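Local coordinates for protein N-(5'-phosphoribosyl)anthranilate isomerase (Jonesia denitrificans, PDB 4WUI) that probably catalyses the isomerisation of N-(5-phospho-beta-D-ribosyl)anthranilate to 1-(2-carboxyphenylamino)-1-deoxy-D-ribulose 5-phosphate, the third step from chorismate to tryptophan, at residues Leu126-Gln131 with Leu153-Leu158; Trp138-Leu143 with Ile167-Pro172; Asp161-Ala166 with Gln198-Val203. All coordinates share one frame; numbering follows the deposited sequence. Where two conformers were deposited one is given.

Contact 1 (Leu126-Gln131 with Leu153-Leu158). With CIT (citric acid), chain B.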
ATOM      1  N   LEU A 126      -3.872   6.003  -3.065  0.66  9.28           N
ATOM      2  CA  LEU A 126      -3.111   4.915  -3.643  0.66 10.39           C
ATOM      3  C   LEU A 126      -3.737   4.671  -5.019  0.66 10.25           C
ATOM      4  O   LEU A 126      -4.948   4.410  -5.117  0.66 11.51           O
ATOM      5  CB  LEU A 126      -3.144   3.716  -2.711  0.66 12.71           C
ATOM      6  CG  LEU A 126      -2.342   2.523  -3.195  0.66 14.77           C
ATOM      7  CD1 LEU A 126      -1.956   1.689  -2.000  0.66 15.26           C
ATOM      8  CD2 LEU A 126      -3.167   1.693  -4.135  0.66 15.80           C
ATOM      9  N   LEU A 127      -2.922   4.800  -6.068  0.66  9.66           N
ATOM     10  CA  LEU A 127      -3.372   4.663  -7.443  0.66  9.79           C
ATOM     11  C   LEU A 127      -2.778   3.403  -8.041  0.66 10.38           C
ATOM     12  O   LEU A 127      -1.553   3.298  -8.178  0.66 10.44           O
ATOM     13  CB  LEU A 127      -2.939   5.872  -8.250  0.66 10.85           C
ATOM     14  CG  LEU A 127      -3.366   5.918  -9.700  0.66 12.77           C
ATOM     15  CD1 LEU A 127      -4.873   5.842  -9.800  0.66 13.95           C
ATOM     16  CD2 LEU A 127      -2.805   7.215 -10.337  0.66 13.53           C
ATOM     17  N   ASP A 128      -3.642   2.466  -8.417  0.66 12.06           N
ATOM     18  CA  ASP A 128      -3.188   1.181  -8.961  0.66 14.28           C
ATOM     19  C   ASP A 128      -3.349   1.182 -10.465  0.66 14.13           C
ATOM     20  O   ASP A 128      -4.458   1.402 -11.011  0.66 15.31           O
ATOM     21  CB  ASP A 128      -3.978   0.029  -8.342  0.66 16.76           C
ATOM     22  CG  ASP A 128      -3.402  -1.353  -8.653  0.66 19.07           C
ATOM     23  OD1 ASP A 128      -2.172  -1.508  -8.650  0.66 19.07           O
ATOM     24  OD2 ASP A 128      -4.188  -2.298  -8.857  0.66 21.43           O
ATOM     25  N   ALA A 129      -2.234   0.907 -11.127  1.00 13.96           N
ATOM     26  CA  ALA A 129      -2.110   0.918 -12.579  1.00 14.91           C
ATOM     27  C   ALA A 129      -1.570  -0.451 -12.993  1.00 15.78           C
ATOM     28  O   ALA A 129      -0.431  -0.580 -13.429  1.00 16.57           O
ATOM     29  CB  ALA A 129      -1.153   2.000 -13.008  1.00 17.02           C
ATOM     30  N   PRO A 130      -2.361  -1.509 -12.796  1.00 18.39           N
ATOM     31  CA  PRO A 130      -1.898  -2.895 -12.963  1.00 21.36           C
ATOM     32  C   PRO A 130      -1.352  -3.262 -14.336  1.00 24.03           C
ATOM     33  O   PRO A 130      -0.553  -4.213 -14.394  1.00 25.90           O
ATOM     34  CB  PRO A 130      -3.151  -3.714 -12.633  1.00 21.84           C
ATOM     35  CG  PRO A 130      -4.259  -2.814 -12.832  1.00 21.22           C
ATOM     36  CD  PRO A 130      -3.776  -1.485 -12.388  1.00 19.58           C
ATOM     37  N   GLN A 131      -1.726  -2.566 -15.405  1.00 24.18           N
ATOM     38  CA  GLN A 131      -1.222  -2.962 -16.728  1.00 26.24           C
ATOM     39  C   GLN A 131       0.075  -2.251 -17.111  1.00 23.97           C
ATOM     40  O   GLN A 131       0.737  -2.651 -18.072  1.00 23.96           O
ATOM     41  CB  GLN A 131      -2.294  -2.737 -17.803  1.00 31.24           C
ATOM     42  CG  GLN A 131      -3.542  -3.584 -17.599  1.00 35.89           C
ATOM     43  CD  GLN A 131      -3.206  -5.041 -17.313  1.00 39.74           C
ATOM     44  OE1 GLN A 131      -2.405  -5.653 -18.022  1.00 41.21           O
ATOM     45  NE2 GLN A 131      -3.802  -5.597 -16.259  1.00 41.04           N
ATOM     46  N   LEU A 153       0.592   7.001  -3.466  1.00  7.97           N
ATOM     47  CA  LEU A 153       1.411   5.809  -3.726  1.00  7.65           C
ATOM     48  C   LEU A 153       1.032   5.215  -5.050  1.00  7.46           C
ATOM     49  O   LEU A 153      -0.151   5.046  -5.354  1.00  8.67           O
ATOM     50  CB  LEU A 153       1.247   4.732  -2.643  1.00  8.43           C
ATOM     51  CG  LEU A 153       1.530   5.157  -1.203  1.00  9.17           C
ATOM     52  CD1 LEU A 153       1.291   3.983  -0.250  1.00 10.78           C
ATOM     53  CD2 LEU A 153       2.916   5.738  -1.015  1.00  9.18           C
ATOM     54  N   LEU A 154       2.047   4.856  -5.827  1.00  7.41           N
ATOM     55  CA  LEU A 154       1.880   4.096  -7.046  1.00  7.88           C
ATOM     56  C   LEU A 154       1.870   2.610  -6.713  1.00  8.16           C
ATOM     57  O   LEU A 154       2.753   2.112  -6.033  1.00  8.45           O
ATOM     58  CB  LEU A 154       3.070   4.382  -7.975  1.00  8.81           C
ATOM     59  CG  LEU A 154       3.151   3.584  -9.262  1.00  9.98           C
ATOM     60  CD1 LEU A 154       2.012   3.915 -10.205  1.00 10.69           C
ATOM     61  CD2 LEU A 154       4.519   3.779  -9.944  1.00 11.52           C
ATOM     62  N   ALA A 155       0.901   1.906  -7.271  1.00  8.95           N
ATOM     63  CA  ALA A 155       0.865   0.458  -7.276  1.00  9.97           C
ATOM     64  C   ALA A 155       0.599  -0.011  -8.688  1.00 10.76           C
ATOM     65  O   ALA A 155       0.091   0.745  -9.531  1.00 11.94           O
ATOM     66  CB  ALA A 155      -0.199  -0.060  -6.341  1.00 10.89           C
ATOM     67  N   GLY A 156       0.917  -1.257  -8.982  1.00 11.68           N
ATOM     68  CA  GLY A 156       0.499  -1.868 -10.231  1.00 13.16           C
ATOM     69  C   GLY A 156       1.430  -2.984 -10.614  1.00 12.69           C
ATOM     70  O   GLY A 156       2.177  -2.884 -11.599  1.00 14.11           O
ATOM     71  N   GLY A 157       1.408  -4.074  -9.853  1.00 11.72           N
ATOM     72  CA  GLY A 157       2.277  -5.158 -10.185  1.00 11.43           C
ATOM     73  C   GLY A 157       3.745  -4.776 -10.094  1.00 10.69           C
ATOM     74  O   GLY A 157       4.570  -5.270 -10.859  1.00 11.30           O
ATOM     75  N   LEU A 158       4.103  -3.909  -9.155  1.00  9.62           N
ATOM     76  CA  LEU A 158       5.506  -3.581  -8.962  1.00  8.79           C
ATOM     77  C   LEU A 158       6.253  -4.805  -8.455  1.00  8.47           C
ATOM     78  O   LEU A 158       5.760  -5.581  -7.629  1.00  9.62           O
ATOM     79  CB  LEU A 158       5.664  -2.409  -8.007  1.00  8.41           C
ATOM     80  CG  LEU A 158       5.066  -1.081  -8.498  1.00  9.21           C
ATOM     81  CD1 LEU A 158       5.237  -0.022  -7.411  1.00  9.67           C
ATOM     82  CD2 LEU A 158       5.729  -0.609  -9.795  1.00 11.00           C
TER
HETATM   83  C1  CIT B 301      -1.633  -6.070  -8.868  1.00 22.52           C
HETATM   84  O1  CIT B 301      -2.066  -5.532  -9.896  1.00 25.34           O
HETATM   85  O2  CIT B 301      -0.741  -6.923  -9.003  1.00 24.05           O
HETATM   86  C2  CIT B 301      -2.166  -5.615  -7.525  1.00 18.41           C
HETATM   87  C3  CIT B 301      -1.056  -4.872  -6.763  1.00 15.37           C
HETATM   88  O7  CIT B 301      -0.604  -3.734  -7.547  1.00 14.92           O
HETATM   89  C4  CIT B 301      -1.595  -4.416  -5.423  1.00 15.60           C
HETATM   90  C5  CIT B 301      -0.620  -3.582  -4.639  1.00 15.37           C
HETATM   91  O3  CIT B 301      -1.126  -2.624  -4.011  1.00 16.46           O
HETATM   92  O4  CIT B 301       0.615  -3.861  -4.619  1.00 15.45           O
HETATM   93  C6  CIT B 301       0.132  -5.808  -6.561  1.00 14.24           C
HETATM   94  O5  CIT B 301       1.197  -5.518  -7.194  1.00 15.14           O
HETATM   95  O6  CIT B 301       0.021  -6.845  -5.817  1.00 13.85           O
HETATM   96  O   HOH W   1       2.122  -4.281 -13.945  1.00 31.56           O
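Leu-127 is joined to Leu-153 and Ala-155 by backbone hydrogen bonds, Leu-127 N to Leu-153 O (2.9 Å) and Ala-155 N to Leu-127 O (3.0 Å), and Ala-129 N continues the pattern to Ala-155 O at 2.8 Å. Leu-126, Leu-127 and Asp-128 thereby pair with Leu-153, Leu-154 and Ala-155. Apolar packing is modest: in one modelled conformer, CD2 of Leu-126 rests 4.1 Å from CB of Ala-155, on the sheet face that also carries Asp-128. Strands 124-128 and 152-155 are the parallel sixth and seventh strands of the TIM barrel, and their C-terminal ends open on the side where active sites of this fold lie. There a citrate, probably from the crystallisation liquor, donates from O7 to Asp-128 OD1 (2.9 Å) in one of the aspartate's two modelled conformers, while Gly-157 N donates to the same O7 (3.1 Å) and weakly to O5. With CG anti to the backbone N (chi1 -169°), the Asp-128 carboxylate starts beside Ala-155, and OD1 lies 3.4 Å from Ala-155 CB. Gly-156 CA passes close to Pro-130 CA (3.8 Å), and a CB on it would collide with Ala-129 O. Water joins the loops, donating to both Pro-130 O and Gly-156 O.

Contact 2 (Trp138-Leu143 with Ile167-Pro172)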
ATOM      1  N   TRP A 138       8.458  -0.113 -18.292  1.00 16.03           N
ATOM      2  CA  TRP A 138       7.327   0.459 -17.573  1.00 14.23           C
ATOM      3  C   TRP A 138       6.593   1.472 -18.451  1.00 12.87           C
ATOM      4  O   TRP A 138       7.224   2.389 -18.991  1.00 13.05           O
ATOM      5  CB  TRP A 138       7.829   1.137 -16.308  1.00 14.33           C
ATOM      6  CG  TRP A 138       6.767   1.780 -15.502  1.00 14.12           C
ATOM      7  CD1 TRP A 138       6.504   3.140 -15.429  1.00 14.14           C
ATOM      8  CD2 TRP A 138       5.809   1.144 -14.659  1.00 15.59           C
ATOM      9  NE1 TRP A 138       5.453   3.364 -14.589  1.00 15.57           N
ATOM     10  CE2 TRP A 138       5.010   2.161 -14.088  1.00 16.32           C
ATOM     11  CE3 TRP A 138       5.565  -0.187 -14.295  1.00 17.28           C
ATOM     12  CZ2 TRP A 138       3.968   1.867 -13.193  1.00 18.49           C
ATOM     13  CZ3 TRP A 138       4.547  -0.470 -13.394  1.00 18.91           C
ATOM     14  CH2 TRP A 138       3.761   0.549 -12.866  1.00 18.84           C
ATOM     15  N   ASP A 139       5.267   1.355 -18.562  1.00 12.51           N
ATOM     16  CA  ASP A 139       4.505   2.221 -19.443  1.00 12.99           C
ATOM     17  C   ASP A 139       4.191   3.524 -18.723  1.00 11.88           C
ATOM     18  O   ASP A 139       3.079   3.717 -18.213  1.00 12.66           O
ATOM     19  CB  ASP A 139       3.238   1.548 -19.937  1.00 15.01           C
ATOM     20  CG  ASP A 139       2.523   2.390 -20.972  1.00 16.66           C
ATOM     21  OD1 ASP A 139       3.019   3.481 -21.354  1.00 16.29           O
ATOM     22  OD2 ASP A 139       1.470   1.930 -21.414  1.00 19.46           O
ATOM     23  N   PHE A 140       5.157   4.432 -18.694  1.00 11.07           N
ATOM     24  CA  PHE A 140       4.967   5.666 -17.952  1.00 10.94           C
ATOM     25  C   PHE A 140       3.889   6.546 -18.575  1.00 10.64           C
ATOM     26  O   PHE A 140       3.352   7.432 -17.891  1.00 11.49           O
ATOM     27  CB  PHE A 140       6.260   6.424 -17.679  1.00 10.69           C
ATOM     28  CG  PHE A 140       7.033   6.898 -18.897  1.00 10.10           C
ATOM     29  CD1 PHE A 140       6.785   8.165 -19.449  1.00 10.02           C
ATOM     30  CD2 PHE A 140       8.086   6.146 -19.401  1.00 10.04           C
ATOM     31  CE1 PHE A 140       7.578   8.628 -20.489  1.00 10.60           C
ATOM     32  CE2 PHE A 140       8.880   6.620 -20.442  1.00 10.35           C
ATOM     33  CZ  PHE A 140       8.617   7.862 -20.993  1.00 10.20           C
ATOM     34  N   ALA A 141       3.510   6.301 -19.827  1.00 10.64           N
ATOM     35  CA  ALA A 141       2.420   7.029 -20.439  1.00 11.18           C
ATOM     36  C   ALA A 141       1.097   6.787 -19.761  1.00 11.72           C
ATOM     37  O   ALA A 141       0.181   7.609 -19.882  1.00 12.42           O
ATOM     38  CB  ALA A 141       2.298   6.710 -21.887  1.00 12.12           C
ATOM     39  N   ALA A 142       0.948   5.649 -19.076  1.00 12.01           N
ATOM     40  CA  ALA A 142      -0.302   5.322 -18.393  1.00 12.93           C
ATOM     41  C   ALA A 142      -0.552   6.207 -17.164  1.00 12.95           C
ATOM     42  O   ALA A 142      -1.685   6.243 -16.655  1.00 14.55           O
ATOM     43  CB  ALA A 142      -0.315   3.862 -18.000  1.00 14.66           C
ATOM     44  N   LEU A 143       0.497   6.859 -16.655  1.00 12.17           N
ATOM     45  CA  LEU A 143       0.386   7.718 -15.469  1.00 11.96           C
ATOM     46  C   LEU A 143       0.470   9.155 -16.027  1.00 10.94           C
ATOM     47  O   LEU A 143      -0.545   9.682 -16.476  1.00 11.15           O
ATOM     48  CB  LEU A 143       1.450   7.371 -14.419  1.00 13.13           C
ATOM     49  CG  LEU A 143       1.196   6.184 -13.458  1.00 15.46           C
ATOM     50  CD1 LEU A 143      -0.012   6.388 -12.591  1.00 16.07           C
ATOM     51  CD2 LEU A 143       1.110   4.889 -14.204  1.00 17.06           C
ATOM     52  N   ILE A 167       9.947   3.963 -10.861  1.00  9.61           N
ATOM     53  CA  ILE A 167      10.252   5.156 -10.062  1.00 10.14           C
ATOM     54  C   ILE A 167      10.984   6.193 -10.896  1.00 10.14           C
ATOM     55  O   ILE A 167      10.721   7.375 -10.787  1.00 10.76           O
ATOM     56  CB  ILE A 167      11.049   4.782  -8.799  1.00 10.90           C
ATOM     57  CG1 ILE A 167      10.101   4.046  -7.813  1.00 10.94           C
ATOM     58  CG2 ILE A 167      11.676   6.028  -8.133  1.00 12.09           C
ATOM     59  CD1 ILE A 167      10.824   3.485  -6.617  1.00 11.64           C
ATOM     60  N   THR A 168      11.933   5.758 -11.711  1.00  9.69           N
ATOM     61  CA  THR A 168      12.705   6.708 -12.517  1.00 10.34           C
ATOM     62  C   THR A 168      11.810   7.488 -13.469  1.00 10.22           C
ATOM     63  O   THR A 168      11.945   8.702 -13.631  1.00 11.49           O
ATOM     64  CB  THR A 168      13.805   5.954 -13.297  1.00 11.44           C
ATOM     65  OG1 THR A 168      14.740   5.362 -12.390  1.00 12.52           O
ATOM     66  CG2 THR A 168      14.577   6.880 -14.207  1.00 13.09           C
ATOM     67  N   THR A 169      10.889   6.778 -14.110  1.00  9.68           N
ATOM     68  CA  THR A 169      10.072   7.362 -15.168  1.00 10.44           C
ATOM     69  C   THR A 169       8.836   8.088 -14.657  1.00 10.82           C
ATOM     70  O   THR A 169       8.434   9.073 -15.257  1.00 12.70           O
ATOM     71  CB  THR A 169       9.683   6.349 -16.251  1.00 10.87           C
ATOM     72  OG1 THR A 169       8.859   5.319 -15.687  1.00 10.93           O
ATOM     73  CG2 THR A 169      10.917   5.755 -16.931  1.00 11.70           C
ATOM     74  N   THR A 170       8.239   7.601 -13.571  1.00 10.46           N
ATOM     75  CA  THR A 170       6.998   8.136 -13.058  1.00 10.53           C
ATOM     76  C   THR A 170       7.185   9.050 -11.820  1.00 10.24           C
ATOM     77  O   THR A 170       6.313   9.857 -11.522  1.00 10.74           O
ATOM     78  CB  THR A 170       5.986   6.973 -12.790  1.00 12.14           C
ATOM     79  OG1 THR A 170       5.592   6.426 -14.062  1.00 15.35           O
ATOM     80  CG2 THR A 170       4.738   7.397 -12.124  1.00 12.63           C
ATOM     81  N   SER A 171       8.317   8.927 -11.136  1.00 10.80           N
ATOM     82  CA  SER A 171       8.636   9.792  -9.984  1.00 11.74           C
ATOM     83  C   SER A 171       7.455   9.914  -9.006  1.00 10.44           C
ATOM     84  O   SER A 171       7.036  10.996  -8.657  1.00 11.45           O
ATOM     85  CB  SER A 171       9.101  11.182 -10.468  1.00 14.33           C
ATOM     86  OG  SER A 171      10.210  11.088 -11.337  1.00 17.00           O
ATOM     87  N   PRO A 172       6.931   8.781  -8.525  1.00 10.05           N
ATOM     88  CA  PRO A 172       5.802   8.853  -7.601  1.00  9.63           C
ATOM     89  C   PRO A 172       6.229   9.347  -6.226  1.00  9.26           C
ATOM     90  O   PRO A 172       7.385   9.205  -5.841  1.00 10.24           O
ATOM     91  CB  PRO A 172       5.335   7.401  -7.505  1.00 10.42           C
ATOM     92  CG  PRO A 172       6.633   6.637  -7.633  1.00 10.95           C
ATOM     93  CD  PRO A 172       7.440   7.421  -8.680  1.00 10.64           C
TER
HETATM   94  O   HOH W   2       4.327   8.775 -15.627  1.00 11.24           O
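Phe-140, in the short 3-10 turn 140-142, comes nearest to Thr-170, in the last turn of helix 163-170, with their CA atoms 5.8 Å apart. The indole of Trp-138 presents its edge to Thr-170: NE1 donates to Thr-170 OG1 at 3.1 Å, the acceptor lying near the ring plane and the bond bent to 143° at the hydrogen. A water that donates to Phe-140 O also hydrogen-bonds Thr-170 OG1. In this TIM barrel the 138-143 segment belongs to the connection between strands 124-128 and 152-155, and it packs here on the helix that follows the second of them. The methyl CG2 of Thr-170, anti to its backbone N, packs 4.0 Å from Leu-143 CG. Thr-169 turns its hydroxyl back to Asp-165 O, its hydrogen-bond partner, and OG1 lies 3.2 Å from Trp-138 CD1. An alanine in place of Trp-138 would probably leave Thr-170 OG1 without its indole donor and open a gap beside Leu-154 and Leu-158. CG of Phe-140 sits between its backbone N and carbonyl carbon (chi1 62°), and the ring's CD2 comes to 3.5 Å from Thr-169 CB, the two side chains crossing at about a right angle.

Contact 3 (Asp161-Ala166 with Gln198-Val203); sequences DNVADA and QAARGV
Two neighbouring helices of the outer layer of the TIM barrel meet here: helix 163-170, which follows strand 152-155, and helix 190-204, which comes after the last barrel strand, 174-177. Val-163, in the first turn of its helix, reaches across with both methyl groups. CG1 lies 3.6 Å from CB of Ala-199, and this is the shortest approach between the two segments. CG2 stands 4.2 Å from CB of Ala-200, so the forked valine spans two successive alanines of the facing helix. The first torsion (chi1 66°) sets CG1 between the backbone N and carbonyl carbon of Val-163 and directs it at Ala-199, with Ala-200 N 4.0 Å away.

One residue on, Ala-164 meets a different pair. Its CB is 3.8 Å from the carbonyl oxygen of Ala-199 and 4.0 Å from CG2 of Val-203. That same CG2, which is anti to the carbonyl carbon of Val-203, lies 3.8 Å from Ala-164 O. This carbonyl accepts a hydrogen bond from the hydroxyl of Thr-168, so the valine methyl packs beside an oxygen that already has a polar partner. Further along helix 163-170, Ile-167 touches both Ala-200 and Val-203 and carries the packing past the first turn. On the other flank of helix 190-204, the guanidinium of Arg-201 binds the carbonyl oxygens of Ala-23 and His-24.

Alanines supply three of the five contacting residues. Their short side chains let the helix backbones come close, with the CA atoms of Ala-164 and Ala-200 only 5.3 Å apart. Neither hydrogen bonds nor salt bridges join the two segments, and their association therefore rests on van der Waals contact and the burial of apolar surface, which depend on the fit of methyl groups more than on directional bonds.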
ATOM      1  N   ASP A 161      12.050  -6.337 -10.290  1.00 10.06           N
ATOM      2  CA  ASP A 161      12.495  -6.228 -11.665  1.00 10.51           C
ATOM      3  C   ASP A 161      12.044  -4.964 -12.376  1.00 10.19           C
ATOM      4  O   ASP A 161      12.727  -4.540 -13.312  1.00 11.68           O
ATOM      5  CB  ASP A 161      12.021  -7.434 -12.475  1.00 12.15           C
ATOM      6  CG  ASP A 161      12.773  -8.697 -12.158  1.00 14.60           C
ATOM      7  OD1 ASP A 161      13.952  -8.623 -11.781  1.00 14.62           O
ATOM      8  OD2 ASP A 161      12.202  -9.805 -12.318  1.00 17.14           O
ATOM      9  N   ASN A 162      10.917  -4.367 -11.982  1.00  9.74           N
ATOM     10  CA  ASN A 162      10.418  -3.180 -12.671  1.00  9.85           C
ATOM     11  C   ASN A 162      10.421  -1.899 -11.842  1.00  9.11           C
ATOM     12  O   ASN A 162      10.139  -0.830 -12.379  1.00  9.58           O
ATOM     13  CB  ASN A 162       9.031  -3.395 -13.298  1.00 10.63           C
ATOM     14  CG  ASN A 162       7.950  -3.641 -12.291  1.00 10.29           C
ATOM     15  OD1 ASN A 162       8.089  -3.281 -11.148  1.00  9.72           O
ATOM     16  ND2 ASN A 162       6.851  -4.268 -12.732  1.00 11.57           N
ATOM     17  N   VAL A 163      10.743  -1.968 -10.553  1.00  8.70           N
ATOM     18  CA  VAL A 163      10.481  -0.814  -9.720  1.00  8.87           C
ATOM     19  C   VAL A 163      11.450   0.330 -10.007  1.00  8.90           C
ATOM     20  O   VAL A 163      11.046   1.492  -9.921  1.00  9.31           O
ATOM     21  CB  VAL A 163      10.441  -1.165  -8.216  1.00  9.37           C
ATOM     22  CG1 VAL A 163      11.792  -1.621  -7.690  1.00  9.90           C
ATOM     23  CG2 VAL A 163       9.900   0.005  -7.423  1.00 10.02           C
ATOM     24  N   ALA A 164      12.720   0.045 -10.325  1.00  9.18           N
ATOM     25  CA  ALA A 164      13.632   1.148 -10.624  1.00  9.37           C
ATOM     26  C   ALA A 164      13.127   1.935 -11.847  1.00  9.44           C
ATOM     27  O   ALA A 164      13.144   3.161 -11.863  1.00  9.85           O
ATOM     28  CB  ALA A 164      15.059   0.661 -10.830  1.00 10.19           C
ATOM     29  N   ASP A 165      12.716   1.210 -12.878  0.59  9.37           N
ATOM     30  CA  ASP A 165      12.161   1.797 -14.097  0.59  9.59           C
ATOM     31  C   ASP A 165      10.924   2.630 -13.739  0.59  9.20           C
ATOM     32  O   ASP A 165      10.829   3.807 -14.109  0.59  9.65           O
ATOM     33  CB  ASP A 165      11.839   0.635 -15.042  0.59 10.18           C
ATOM     34  CG  ASP A 165      11.433   1.057 -16.453  0.59 10.54           C
ATOM     35  OD1 ASP A 165      11.484   2.251 -16.823  0.59 10.99           O
ATOM     36  OD2 ASP A 165      11.074   0.119 -17.210  0.59 10.88           O
ATOM     37  N   ALA A 166       9.987   2.038 -12.990  1.00  9.84           N
ATOM     38  CA  ALA A 166       8.774   2.729 -12.618  1.00 10.10           C
ATOM     39  C   ALA A 166       9.060   4.025 -11.856  1.00  9.68           C
ATOM     40  O   ALA A 166       8.487   5.081 -12.143  1.00 10.52           O
ATOM     41  CB  ALA A 166       7.855   1.837 -11.761  1.00 10.18           C
ATOM     42  N   GLN A 198      16.145  -2.301  -2.274  1.00 10.06           N
ATOM     43  CA  GLN A 198      17.422  -1.936  -2.867  1.00 10.68           C
ATOM     44  C   GLN A 198      17.212  -1.293  -4.232  1.00 10.48           C
ATOM     45  O   GLN A 198      17.793  -0.257  -4.545  1.00 11.30           O
ATOM     46  CB  GLN A 198      18.316  -3.154  -2.999  1.00 11.79           C
ATOM     47  CG  GLN A 198      19.654  -2.829  -3.629  1.00 14.48           C
ATOM     48  CD  GLN A 198      20.552  -4.034  -3.661  1.00 17.62           C
ATOM     49  OE1 GLN A 198      20.821  -4.633  -2.624  1.00 20.31           O
ATOM     50  NE2 GLN A 198      21.029  -4.396  -4.835  1.00 18.96           N
ATOM     51  N   ALA A 199      16.404  -1.903  -5.067  1.00  9.98           N
ATOM     52  CA  ALA A 199      16.143  -1.384  -6.400  1.00 10.08           C
ATOM     53  C   ALA A 199      15.489  -0.001  -6.333  1.00 10.97           C
ATOM     54  O   ALA A 199      15.855   0.922  -7.082  1.00 11.73           O
ATOM     55  CB  ALA A 199      15.266  -2.345  -7.193  1.00 10.47           C
ATOM     56  N   ALA A 200      14.515   0.152  -5.440  1.00 10.39           N
ATOM     57  CA  ALA A 200      13.744   1.391  -5.340  1.00 11.28           C
ATOM     58  C   ALA A 200      14.640   2.535  -4.823  1.00 12.76           C
ATOM     59  O   ALA A 200      14.595   3.649  -5.344  1.00 14.45           O
ATOM     60  CB  ALA A 200      12.558   1.189  -4.437  1.00 11.15           C
ATOM     61  N   ARG A 201      15.417   2.283  -3.776  1.00 13.86           N
ATOM     62  CA  ARG A 201      16.252   3.319  -3.181  1.00 15.19           C
ATOM     63  C   ARG A 201      17.469   3.629  -4.010  1.00 15.80           C
ATOM     64  O   ARG A 201      18.060   4.708  -3.886  1.00 17.04           O
ATOM     65  CB  ARG A 201      16.689   2.922  -1.793  1.00 16.40           C
ATOM     66  CG  ARG A 201      15.558   3.052  -0.878  1.00 17.71           C
ATOM     67  CD  ARG A 201      16.004   3.042   0.563  1.00 18.29           C
ATOM     68  NE  ARG A 201      14.822   3.231   1.373  1.00 18.22           N
ATOM     69  CZ  ARG A 201      14.512   2.521   2.446  1.00 17.37           C
ATOM     70  NH1 ARG A 201      15.323   1.574   2.958  1.00 16.74           N
ATOM     71  NH2 ARG A 201      13.368   2.799   3.036  1.00 18.17           N
ATOM     72  N   GLY A 202      17.854   2.704  -4.865  1.00 15.95           N
ATOM     73  CA  GLY A 202      19.009   2.905  -5.695  1.00 17.06           C
ATOM     74  C   GLY A 202      18.768   3.936  -6.753  1.00 17.77           C
ATOM     75  O   GLY A 202      19.726   4.404  -7.340  1.00 19.16           O
ATOM     76  N   VAL A 203      17.513   4.315  -6.995  1.00 17.26           N
ATOM     77  CA  VAL A 203      17.213   5.351  -7.977  1.00 18.67           C
ATOM     78  C   VAL A 203      17.739   6.671  -7.457  1.00 22.03           C
ATOM     79  O   VAL A 203      18.496   7.338  -8.148  1.00 23.23           O
ATOM     80  CB  VAL A 203      15.702   5.430  -8.307  1.00 18.27           C
ATOM     81  CG1 VAL A 203      15.430   6.595  -9.278  1.00 18.34           C
ATOM     82  CG2 VAL A 203      15.204   4.109  -8.868  1.00 17.85           C
TER

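The three contacts occupy adjoining parts of one TIM barrel, stepping from its sheet to its outer layer. Contact 1 joins strands 124-128 and 152-155, about 9 Å from the chain centre; contacts 2 and 3, at about 17 and 16 Å, share helix 163-170, which follows strand 152-155. Their centres lie about 10 Å (1 and 2), 12 Å (2 and 3) and 14 Å (1 and 3) apart. Contacts 1 and 2 interleave along the chain, as do 2 and 3, whereas contact 1 closes before contact 3 opens. Trp-138 also packs on Ala-166, and its backbone N hydrogen-bonds Asp-165 OD2 in one modelled conformer. Asn-162 ND2 hydrogen-bonds Gly-157 O, tying the citrate-binding turn to the start of helix 163-170.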